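Local coordinates for chloroplast pentatricopeptide repeat protein 10 (PDB 4M59) that binds two similar intergenic RNA elements, near chloroplast atpH and psaJ, and stabilises the messages by acting as a barrier to exonucleases, at residues Thr319-Leu324 with Asn351-Asn356; Ser331-Met336 with Leu359-Lys364; Tyr370-Leu375 with Ala395-Cys400. The protein carries 4 engineered substitutions. One frame throughout, in Å; residues are numbered along the deposited sequence.

Contact 1: residues Thr319-Leu324 with Asn351-Asn356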
loop_
_atom_site.group_PDB
_atom_site.type_symbol
_atom_site.label_atom_id
_atom_site.label_comp_id
_atom_site.label_asym_id
_atom_site.label_seq_id
_atom_site.Cartn_x
_atom_site.Cartn_y
_atom_site.Cartn_z
ATOM N N THR A 319 -11.804 21.244 -6.395
ATOM C CA THR A 319 -12.590 20.163 -6.949
ATOM C C THR A 319 -11.841 19.480 -8.085
ATOM O O THR A 319 -11.805 18.267 -8.176
ATOM C CB THR A 319 -13.916 20.692 -7.473
ATOM O OG1 THR A 319 -14.511 21.533 -6.489
ATOM C CG2 THR A 319 -14.838 19.562 -7.773
ATOM N N TYR A 320 -11.227 20.279 -8.942
ATOM C CA TYR A 320 -10.473 19.752 -10.059
ATOM C C TYR A 320 -9.249 18.977 -9.614
ATOM O O TYR A 320 -9.000 17.901 -10.120
ATOM C CB TYR A 320 -10.078 20.878 -11.005
ATOM C CG TYR A 320 -11.046 21.138 -12.133
ATOM C CD1 TYR A 320 -11.181 20.244 -13.169
ATOM C CD2 TYR A 320 -11.793 22.292 -12.187
ATOM C CE1 TYR A 320 -12.044 20.476 -14.202
ATOM C CE2 TYR A 320 -12.657 22.528 -13.215
ATOM C CZ TYR A 320 -12.777 21.616 -14.217
ATOM O OH TYR A 320 -13.635 21.838 -15.255
ATOM N N ASN A 321 -8.479 19.521 -8.676
ATOM C CA ASN A 321 -7.301 18.826 -8.178
ATOM C C ASN A 321 -7.674 17.488 -7.608
ATOM O O ASN A 321 -6.938 16.526 -7.715
ATOM C CB ASN A 321 -6.624 19.609 -7.068
ATOM C CG ASN A 321 -6.243 20.977 -7.478
ATOM O OD1 ASN A 321 -6.097 21.860 -6.656
ATOM N ND2 ASN A 321 -6.064 21.165 -8.768
ATOM N N LEU A 322 -8.828 17.460 -6.972
ATOM C CA LEU A 322 -9.351 16.262 -6.383
ATOM C C LEU A 322 -9.496 15.223 -7.464
ATOM O O LEU A 322 -9.082 14.088 -7.302
ATOM C CB LEU A 322 -10.701 16.588 -5.758
ATOM C CG LEU A 322 -11.514 15.560 -5.000
ATOM C CD1 LEU A 322 -12.152 16.260 -3.858
ATOM C CD2 LEU A 322 -12.590 14.949 -5.862
ATOM N N VAL A 323 -10.069 15.631 -8.584
ATOM C CA VAL A 323 -10.320 14.729 -9.690
ATOM C C VAL A 323 -9.027 14.308 -10.357
ATOM O O VAL A 323 -8.855 13.165 -10.738
ATOM C CB VAL A 323 -11.209 15.388 -10.731
ATOM C CG1 VAL A 323 -11.552 14.415 -11.811
ATOM C CG2 VAL A 323 -12.461 15.886 -10.089
ATOM N N LEU A 324 -8.112 15.252 -10.485
ATOM C CA LEU A 324 -6.823 14.984 -11.087
ATOM C C LEU A 324 -6.054 13.966 -10.282
ATOM O O LEU A 324 -5.441 13.064 -10.835
ATOM C CB LEU A 324 -6.026 16.277 -11.213
ATOM C CG LEU A 324 -6.593 17.268 -12.219
ATOM C CD1 LEU A 324 -5.929 18.590 -12.107
ATOM C CD2 LEU A 324 -6.428 16.738 -13.600
ATOM N N ASN A 351 -3.257 25.924 -9.528
ATOM C CA ASN A 351 -2.458 26.423 -8.447
ATOM C C ASN A 351 -1.285 25.506 -8.248
ATOM O O ASN A 351 -1.110 24.564 -8.989
ATOM C CB ASN A 351 -3.290 26.514 -7.178
ATOM C CG ASN A 351 -4.151 25.305 -6.955
ATOM O OD1 ASN A 351 -5.043 25.314 -6.120
ATOM N ND2 ASN A 351 -3.895 24.256 -7.707
ATOM N N ARG A 352 -0.469 25.798 -7.238
ATOM C CA ARG A 352 0.728 25.013 -6.957
ATOM C C ARG A 352 0.370 23.576 -6.610
ATOM O O ARG A 352 1.216 22.684 -6.628
ATOM C CB ARG A 352 1.521 25.638 -5.807
ATOM C CG ARG A 352 1.605 27.154 -5.859
ATOM C CD ARG A 352 0.745 27.796 -4.781
ATOM N NE ARG A 352 1.550 28.426 -3.739
ATOM C CZ ARG A 352 1.076 29.292 -2.850
ATOM N NH1 ARG A 352 -0.203 29.636 -2.872
ATOM N NH2 ARG A 352 1.883 29.815 -1.936
ATOM N N VAL A 353 -0.901 23.368 -6.290
ATOM C CA VAL A 353 -1.405 22.072 -5.896
ATOM C C VAL A 353 -1.814 21.320 -7.125
ATOM O O VAL A 353 -1.648 20.124 -7.214
ATOM C CB VAL A 353 -2.633 22.230 -5.028
ATOM C CG1 VAL A 353 -3.054 20.901 -4.489
ATOM C CG2 VAL A 353 -2.347 23.184 -3.904
ATOM N N THR A 354 -2.361 22.060 -8.074
ATOM C CA THR A 354 -2.763 21.504 -9.339
ATOM C C THR A 354 -1.569 20.935 -10.049
ATOM O O THR A 354 -1.587 19.802 -10.465
ATOM C CB THR A 354 -3.404 22.563 -10.195
ATOM O OG1 THR A 354 -4.601 23.008 -9.562
ATOM C CG2 THR A 354 -3.749 22.006 -11.530
ATOM N N TRP A 355 -0.509 21.718 -10.159
ATOM C CA TRP A 355 0.685 21.266 -10.841
ATOM C C TRP A 355 1.344 20.089 -10.160
ATOM O O TRP A 355 1.767 19.148 -10.808
ATOM C CB TRP A 355 1.682 22.400 -10.954
ATOM C CG TRP A 355 1.153 23.542 -11.682
ATOM C CD1 TRP A 355 1.005 24.789 -11.219
ATOM C CD2 TRP A 355 0.679 23.547 -13.019
ATOM N NE1 TRP A 355 0.472 25.588 -12.178
ATOM C CE2 TRP A 355 0.268 24.841 -13.302
ATOM C CE3 TRP A 355 0.568 22.584 -14.010
ATOM C CZ2 TRP A 355 -0.249 25.197 -14.521
ATOM C CZ3 TRP A 355 0.058 22.939 -15.214
ATOM C CH2 TRP A 355 -0.345 24.228 -15.464
ATOM N N ASN A 356 1.474 20.185 -8.842
ATOM C CA ASN A 356 2.130 19.149 -8.057
ATOM C C ASN A 356 1.362 17.842 -8.152
ATOM O O ASN A 356 1.947 16.759 -8.157
ATOM C CB ASN A 356 2.256 19.580 -6.596
ATOM C CG ASN A 356 3.538 19.090 -5.952
ATOM O OD1 ASN A 356 3.764 17.886 -5.828
ATOM N ND2 ASN A 356 4.384 20.024 -5.538
#

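Contact 2: residues Ser331-Met336 with Leu359-Lys364. Engineered in segment 359-364: Ser362 (natural residue Cys). With nucleotides of chain C.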
loop_
_atom_site.group_PDB
_atom_site.type_symbol
_atom_site.label_atom_id
_atom_site.label_comp_id
_atom_site.label_asym_id
_atom_site.label_seq_id
_atom_site.Cartn_x
_atom_site.Cartn_y
_atom_site.Cartn_z
ATOM N N SER A 331 -2.656 7.249 -13.598
ATOM C CA SER A 331 -1.756 7.821 -14.576
ATOM C C SER A 331 -2.441 8.011 -15.902
ATOM O O SER A 331 -1.886 7.712 -16.943
ATOM C CB SER A 331 -0.549 6.925 -14.767
ATOM O OG SER A 331 -0.917 5.782 -15.499
ATOM N N ARG A 332 -3.662 8.511 -15.863
ATOM C CA ARG A 332 -4.410 8.706 -17.089
ATOM C C ARG A 332 -4.020 10.022 -17.711
ATOM O O ARG A 332 -4.770 10.982 -17.678
ATOM C CB ARG A 332 -5.915 8.616 -16.827
ATOM C CG ARG A 332 -6.422 7.173 -16.741
ATOM C CD ARG A 332 -7.577 7.003 -15.776
ATOM N NE ARG A 332 -8.887 7.215 -16.385
ATOM C CZ ARG A 332 -9.770 6.255 -16.619
ATOM N NH1 ARG A 332 -10.935 6.546 -17.174
ATOM N NH2 ARG A 332 -9.490 5.005 -16.299
ATOM N N PHE A 333 -2.819 10.054 -18.278
ATOM C CA PHE A 333 -2.217 11.274 -18.802
ATOM C C PHE A 333 -3.121 12.121 -19.698
ATOM O O PHE A 333 -3.395 13.280 -19.392
ATOM C CB PHE A 333 -0.916 10.950 -19.538
ATOM C CG PHE A 333 0.040 10.118 -18.734
ATOM C CD1 PHE A 333 0.103 10.253 -17.357
ATOM C CD2 PHE A 333 0.873 9.202 -19.352
ATOM C CE1 PHE A 333 0.979 9.489 -16.614
ATOM C CE2 PHE A 333 1.755 8.436 -18.614
ATOM C CZ PHE A 333 1.806 8.578 -17.240
ATOM N N THR A 334 -3.567 11.553 -20.815
ATOM C CA THR A 334 -4.281 12.331 -21.809
ATOM C C THR A 334 -5.500 13.038 -21.262
ATOM O O THR A 334 -5.742 14.190 -21.573
ATOM C CB THR A 334 -4.687 11.454 -22.965
ATOM O OG1 THR A 334 -3.514 10.863 -23.529
ATOM C CG2 THR A 334 -5.361 12.264 -24.017
ATOM N N VAL A 335 -6.262 12.339 -20.437
ATOM C CA VAL A 335 -7.451 12.907 -19.820
ATOM C C VAL A 335 -7.087 13.937 -18.762
ATOM O O VAL A 335 -7.768 14.938 -18.597
ATOM C CB VAL A 335 -8.331 11.801 -19.214
ATOM C CG1 VAL A 335 -9.114 12.311 -18.046
ATOM C CG2 VAL A 335 -9.261 11.247 -20.256
ATOM N N MET A 336 -5.997 13.694 -18.053
ATOM C CA MET A 336 -5.494 14.668 -17.113
ATOM C C MET A 336 -5.191 15.966 -17.832
ATOM O O MET A 336 -5.500 17.041 -17.352
ATOM C CB MET A 336 -4.256 14.128 -16.414
ATOM C CG MET A 336 -4.534 12.996 -15.469
ATOM S SD MET A 336 -3.090 12.240 -14.758
ATOM C CE MET A 336 -2.718 13.412 -13.489
ATOM N N LEU A 359 2.217 16.244 -11.381
ATOM C CA LEU A 359 3.540 15.662 -11.496
ATOM C C LEU A 359 3.767 14.546 -10.496
ATOM O O LEU A 359 4.827 13.936 -10.462
ATOM C CB LEU A 359 4.602 16.725 -11.296
ATOM C CG LEU A 359 4.477 17.954 -12.166
ATOM C CD1 LEU A 359 5.500 18.930 -11.729
ATOM C CD2 LEU A 359 4.695 17.571 -13.584
ATOM N N ALA A 360 2.765 14.284 -9.678
ATOM C CA ALA A 360 2.859 13.235 -8.691
ATOM C C ALA A 360 2.345 11.957 -9.292
ATOM O O ALA A 360 1.947 11.045 -8.584
ATOM C CB ALA A 360 2.049 13.591 -7.500
ATOM N N VAL A 361 2.315 11.916 -10.619
ATOM C CA VAL A 361 1.705 10.813 -11.349
ATOM C C VAL A 361 2.473 9.508 -11.191
ATOM O O VAL A 361 3.658 9.503 -10.861
ATOM C CB VAL A 361 1.547 11.144 -12.843
ATOM C CG1 VAL A 361 2.884 11.047 -13.559
ATOM C CG2 VAL A 361 0.517 10.227 -13.486
ATOM N N SER A 362 1.781 8.401 -11.429
ATOM C CA SER A 362 2.370 7.075 -11.303
ATOM C C SER A 362 3.218 6.732 -12.522
ATOM O O SER A 362 2.749 6.813 -13.656
ATOM C CB SER A 362 1.278 6.030 -11.111
ATOM O OG SER A 362 0.023 6.648 -10.889
ATOM N N GLY A 363 4.463 6.344 -12.279
ATOM C CA GLY A 363 5.368 5.968 -13.348
ATOM C C GLY A 363 4.699 5.067 -14.365
ATOM O O GLY A 363 3.823 4.270 -14.022
ATOM N N LYS A 364 5.106 5.193 -15.623
ATOM C CA LYS A 364 4.521 4.400 -16.696
ATOM C C LYS A 364 5.145 4.746 -18.043
ATOM O O LYS A 364 6.151 5.449 -18.110
ATOM C CB LYS A 364 3.007 4.609 -16.747
ATOM C CG LYS A 364 2.267 3.593 -17.600
ATOM C CD LYS A 364 1.099 4.234 -18.326
ATOM C CE LYS A 364 -0.228 3.811 -17.716
ATOM N NZ LYS A 364 -1.344 3.916 -18.698
ATOM P P U C 8 3.816 -0.139 -8.880
ATOM O OP1 U C 8 4.148 -0.067 -7.434
ATOM O OP2 U C 8 2.500 0.355 -9.356
ATOM O "O5'" U C 8 4.967 0.610 -9.686
ATOM C "C5'" U C 8 6.346 0.467 -9.302
ATOM C "C4'" U C 8 7.147 1.658 -9.774
ATOM O "O4'" U C 8 7.508 1.470 -11.167
ATOM C "C3'" U C 8 6.438 3.006 -9.682
ATOM O "O3'" U C 8 7.307 4.017 -9.182
ATOM C "C2'" U C 8 5.983 3.270 -11.115
ATOM O "O2'" U C 8 5.937 4.648 -11.429
ATOM C "C1'" U C 8 7.074 2.578 -11.928
ATOM N N1 U C 8 6.592 2.079 -13.223
ATOM C C2 U C 8 7.391 2.283 -14.332
ATOM O O2 U C 8 8.465 2.856 -14.276
ATOM N N3 U C 8 6.881 1.792 -15.506
ATOM C C4 U C 8 5.684 1.131 -15.687
ATOM O O4 U C 8 5.366 0.749 -16.815
ATOM C C5 U C 8 4.916 0.957 -14.493
ATOM C C6 U C 8 5.385 1.425 -13.331
#

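Contact 3: residues Tyr370-Leu375 with Ala395-Cys400. With PO4 (phosphate ion), chain E.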
loop_
_atom_site.group_PDB
_atom_site.type_symbol
_atom_site.label_atom_id
_atom_site.label_comp_id
_atom_site.label_asym_id
_atom_site.label_seq_id
_atom_site.Cartn_x
_atom_site.Cartn_y
_atom_site.Cartn_z
ATOM N N TYR A 370 4.474 13.547 -21.082
ATOM C CA TYR A 370 3.430 14.111 -20.265
ATOM C C TYR A 370 3.998 15.218 -19.423
ATOM O O TYR A 370 3.520 16.331 -19.457
ATOM C CB TYR A 370 2.831 13.022 -19.397
ATOM C CG TYR A 370 2.003 13.488 -18.231
ATOM C CD1 TYR A 370 0.687 13.846 -18.380
ATOM C CD2 TYR A 370 2.536 13.520 -16.971
ATOM C CE1 TYR A 370 -0.053 14.243 -17.312
ATOM C CE2 TYR A 370 1.800 13.917 -15.911
ATOM C CZ TYR A 370 0.516 14.274 -16.080
ATOM O OH TYR A 370 -0.186 14.667 -14.990
ATOM N N VAL A 371 5.046 14.904 -18.683
ATOM C CA VAL A 371 5.700 15.869 -17.831
ATOM C C VAL A 371 6.167 17.070 -18.614
ATOM O O VAL A 371 6.104 18.189 -18.145
ATOM C CB VAL A 371 6.895 15.238 -17.144
ATOM C CG1 VAL A 371 7.532 16.212 -16.199
ATOM C CG2 VAL A 371 6.462 14.019 -16.399
ATOM N N THR A 372 6.631 16.832 -19.823
ATOM C CA THR A 372 7.042 17.918 -20.671
ATOM C C THR A 372 5.833 18.733 -21.032
ATOM O O THR A 372 5.900 19.944 -21.118
ATOM C CB THR A 372 7.701 17.395 -21.928
ATOM O OG1 THR A 372 8.778 16.530 -21.573
ATOM C CG2 THR A 372 8.253 18.526 -22.721
ATOM N N ARG A 373 4.708 18.063 -21.225
ATOM C CA ARG A 373 3.495 18.745 -21.630
ATOM C C ARG A 373 2.890 19.528 -20.491
ATOM O O ARG A 373 2.155 20.470 -20.712
ATOM C CB ARG A 373 2.489 17.750 -22.187
ATOM C CG ARG A 373 1.669 18.295 -23.313
ATOM C CD ARG A 373 2.561 18.809 -24.418
ATOM N NE ARG A 373 3.194 17.758 -25.207
ATOM C CZ ARG A 373 4.405 17.858 -25.744
ATOM N NH1 ARG A 373 5.132 18.946 -25.565
ATOM N NH2 ARG A 373 4.899 16.862 -26.448
ATOM N N VAL A 374 3.205 19.127 -19.271
ATOM C CA VAL A 374 2.755 19.819 -18.081
ATOM C C VAL A 374 3.635 21.003 -17.814
ATOM O O VAL A 374 3.170 22.100 -17.561
ATOM C CB VAL A 374 2.844 18.914 -16.865
ATOM C CG1 VAL A 374 2.591 19.691 -15.625
ATOM C CG2 VAL A 374 1.865 17.798 -16.970
ATOM N N LEU A 375 4.930 20.767 -17.880
ATOM C CA LEU A 375 5.921 21.793 -17.692
ATOM C C LEU A 375 5.774 22.889 -18.727
ATOM O O LEU A 375 6.042 24.042 -18.468
ATOM C CB LEU A 375 7.283 21.145 -17.789
ATOM C CG LEU A 375 8.550 21.971 -17.752
ATOM C CD1 LEU A 375 8.531 22.901 -16.597
ATOM C CD2 LEU A 375 9.681 21.007 -17.617
ATOM N N ALA A 395 12.346 15.205 -10.149
ATOM C CA ALA A 395 11.932 13.917 -9.634
ATOM C C ALA A 395 11.085 13.145 -10.626
ATOM O O ALA A 395 11.275 11.952 -10.810
ATOM C CB ALA A 395 11.187 14.094 -8.348
ATOM N N ALA A 396 10.147 13.826 -11.267
ATOM C CA ALA A 396 9.296 13.183 -12.259
ATOM C C ALA A 396 10.082 12.762 -13.488
ATOM O O ALA A 396 9.950 11.642 -13.944
ATOM C CB ALA A 396 8.163 14.084 -12.648
ATOM N N TYR A 397 10.893 13.675 -14.013
ATOM C CA TYR A 397 11.747 13.371 -15.152
ATOM C C TYR A 397 12.726 12.268 -14.768
ATOM O O TYR A 397 13.189 11.510 -15.620
ATOM C CB TYR A 397 12.503 14.621 -15.607
ATOM C CG TYR A 397 11.823 15.374 -16.726
ATOM C CD1 TYR A 397 11.006 14.718 -17.638
ATOM C CD2 TYR A 397 11.995 16.743 -16.870
ATOM C CE1 TYR A 397 10.383 15.404 -18.660
ATOM C CE2 TYR A 397 11.376 17.439 -17.891
ATOM C CZ TYR A 397 10.571 16.764 -18.783
ATOM O OH TYR A 397 9.953 17.451 -19.803
ATOM N N GLY A 398 13.036 12.191 -13.479
ATOM C CA GLY A 398 13.914 11.167 -12.967
ATOM C C GLY A 398 13.182 9.881 -12.713
ATOM O O GLY A 398 13.761 8.811 -12.697
ATOM N N ARG A 399 11.884 9.999 -12.522
ATOM C CA ARG A 399 11.045 8.856 -12.222
ATOM C C ARG A 399 10.673 8.087 -13.479
ATOM O O ARG A 399 10.499 6.880 -13.445
ATOM C CB ARG A 399 9.799 9.334 -11.499
ATOM C CG ARG A 399 8.974 8.255 -10.884
ATOM C CD ARG A 399 8.439 8.715 -9.556
ATOM N NE ARG A 399 7.996 10.097 -9.582
ATOM C CZ ARG A 399 6.781 10.475 -9.932
ATOM N NH1 ARG A 399 5.889 9.569 -10.296
ATOM N NH2 ARG A 399 6.459 11.757 -9.923
ATOM N N CYS A 400 10.561 8.783 -14.588
ATOM C CA CYS A 400 10.301 8.145 -15.851
ATOM C C CYS A 400 11.595 7.718 -16.482
ATOM O O CYS A 400 11.641 6.837 -17.296
ATOM C CB CYS A 400 9.532 9.070 -16.775
ATOM S SG CYS A 400 10.086 10.690 -16.927
HETATM P P PO4 E . 7.347 15.086 -29.705
HETATM O O1 PO4 E . 6.373 15.917 -28.906
HETATM O O2 PO4 E . 6.947 13.632 -29.631
HETATM O O3 PO4 E . 7.332 15.541 -31.146
HETATM O O4 PO4 E . 8.737 15.256 -29.140
#

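Contact 1: residues Thr319-Leu324 with Asn351-Asn356
Asn321 reaches from helix 317-328 toward the start of helix 352-359 and sets its amide against Thr354, the two side chains crossing at about a right angle. Chi1 (-57°) puts CG anti to the carbonyl carbon, and from there ND2 is the hydrogen-bond donor to Thr354 OG1. The modelled separation between Asn321 ND2 and Thr354 OG1, 2.5 Å, is very short, and the hydroxyl is itself uncertainly placed, so the details of this bond are doubtful. The other branch of the amide, Asn321 OD1, rests 3.8 Å from Val353 CB. Asn351, the N-cap of helix 352-359, meets Asn321 tip to tip, though the orientation of the Asn351 amide is uncertain. The helical segments run nearly parallel, 12° between their directions and 9.5 Å between axes; they belong to the predicted repeats PPR 8 and PPR 9, and such stacking of equivalent helices from successive repeats builds the superhelix of PPR proteins. Replacing Asn321 with an alanine would probably leave the Thr354 hydroxyl without this amide donor and open a gap beside Val353. Further along, the methyl Thr354 CG2 lies 4.1 Å from Leu324 CD1, an apolar touch beside the polar one. Outside the pair, Ser560 of the second subunit packs on Val353, and Thr357 OG1 is hydrogen-bonded to Val353 O.

Contact 2: residues Ser331-Met336 with Leu359-Lys364
Behind the RNA-facing loop 359-364, which carries the backbone past U8 of chain C, Val361, Ser362 and Lys364 pack on Ser331 and Phe333 at the turn leading into helix 333-346. Val361 makes the main apolar contact. Its CG2, anti to the backbone N, meets the Phe333 ring at the edge, in plane, and CG2 stands only 3.2 Å from Phe333 CE1, a tight fit; the two side chains cross at about a right angle. The same methyl lies 3.5 Å from Ser331 CA and, more loosely, 4.3 Å from Met336 SD.

Ser331 has a positive phi and closes the preceding helix with a Schellman motif, and Arg332 then serves as N-cap of helix 333-346: this is the tight turn of a helical hairpin, the building unit of a PPR repeat. The turn also sets Ser331 O over one face of the Phe333 ring, 3.2 Å above its plane and offset toward the rim, and Tyr370 of the following hairpin stacks with the ring.

Against Ser331 CB comes the carbonyl oxygen Ser362 O at 3.5 Å. Ser362 is an engineered residue in place of cysteine, and its hydroxyl is hydrogen-bonded to Gly328 O. Lys364, bent at chi2 and chi3, folds back so that its CE lies 3.0 Å from Ser331 OG, a close approach. Its NZ stays 5.9 Å from the Phe333 ring centroid, at most a weak cation-pi attraction. On the RNA side Lys364 CA sits 3.6 Å from C4 of U8 of chain C.

Contact 3: residues Tyr370-Leu375 with Ala395-Cys400
Helical segments 370-375 and 395-400 run antiparallel, 164° between their directions and 10.4 Å between axes, and come nearest where Val371 faces Tyr397, their CA atoms 7.1 Å apart. Tyr397 bridges the gap, its side chain sliding past that of Val371 in the opposite direction. Val371 CG1, anti to the backbone N (chi1 -177°), lies over one face of the ring in a CH-pi contact, 4.0 Å from the Tyr397 centroid. The other methyl, Val371 CG2, turns to Ala396 CB at 4.1 Å. Leu375 crosses the tyrosine at about a right angle, with CD2 4.0 Å from Tyr397 CE2.

At the phenol end Thr372 OG1 sits in the ring plane, at its edge, and shares a hydrogen bond with Tyr397 OH. Their modelled 2.3 Å is too short to take literally, and either hydroxyl could be the donor. Thr372 OG1 is also bonded to Glu368 O, so the phenol meets a group already tied to its own helix. The contact joins predicted repeats PPR 9 and PPR 10, and this antiparallel packing of neighbouring helices across a repeat boundary is characteristic of the alpha-alpha superhelix of PPR proteins.

How the contacts relate
Following the chain, helix 317-328 supplies the first half of contact 1 and the turn at 331-336 the first half of contact 2. After helix 333-346, segment 351-356 closes contact 1, and the loop 359-364 then closes contact 2, so these two cross. Contact 3 follows in series, opening on helix 367-380 and closing on helix 387-400. All three touch. Leu324 O packs on Met336 CE between contacts 1 and 2, Trp355 meets Val374 between contacts 1 and 3, and Arg399 of contact 3 probably donates a hydrogen bond to Val361 O of contact 2. Together they tie predicted repeats PPR 8, PPR 9 and PPR 10 into one continuous stack.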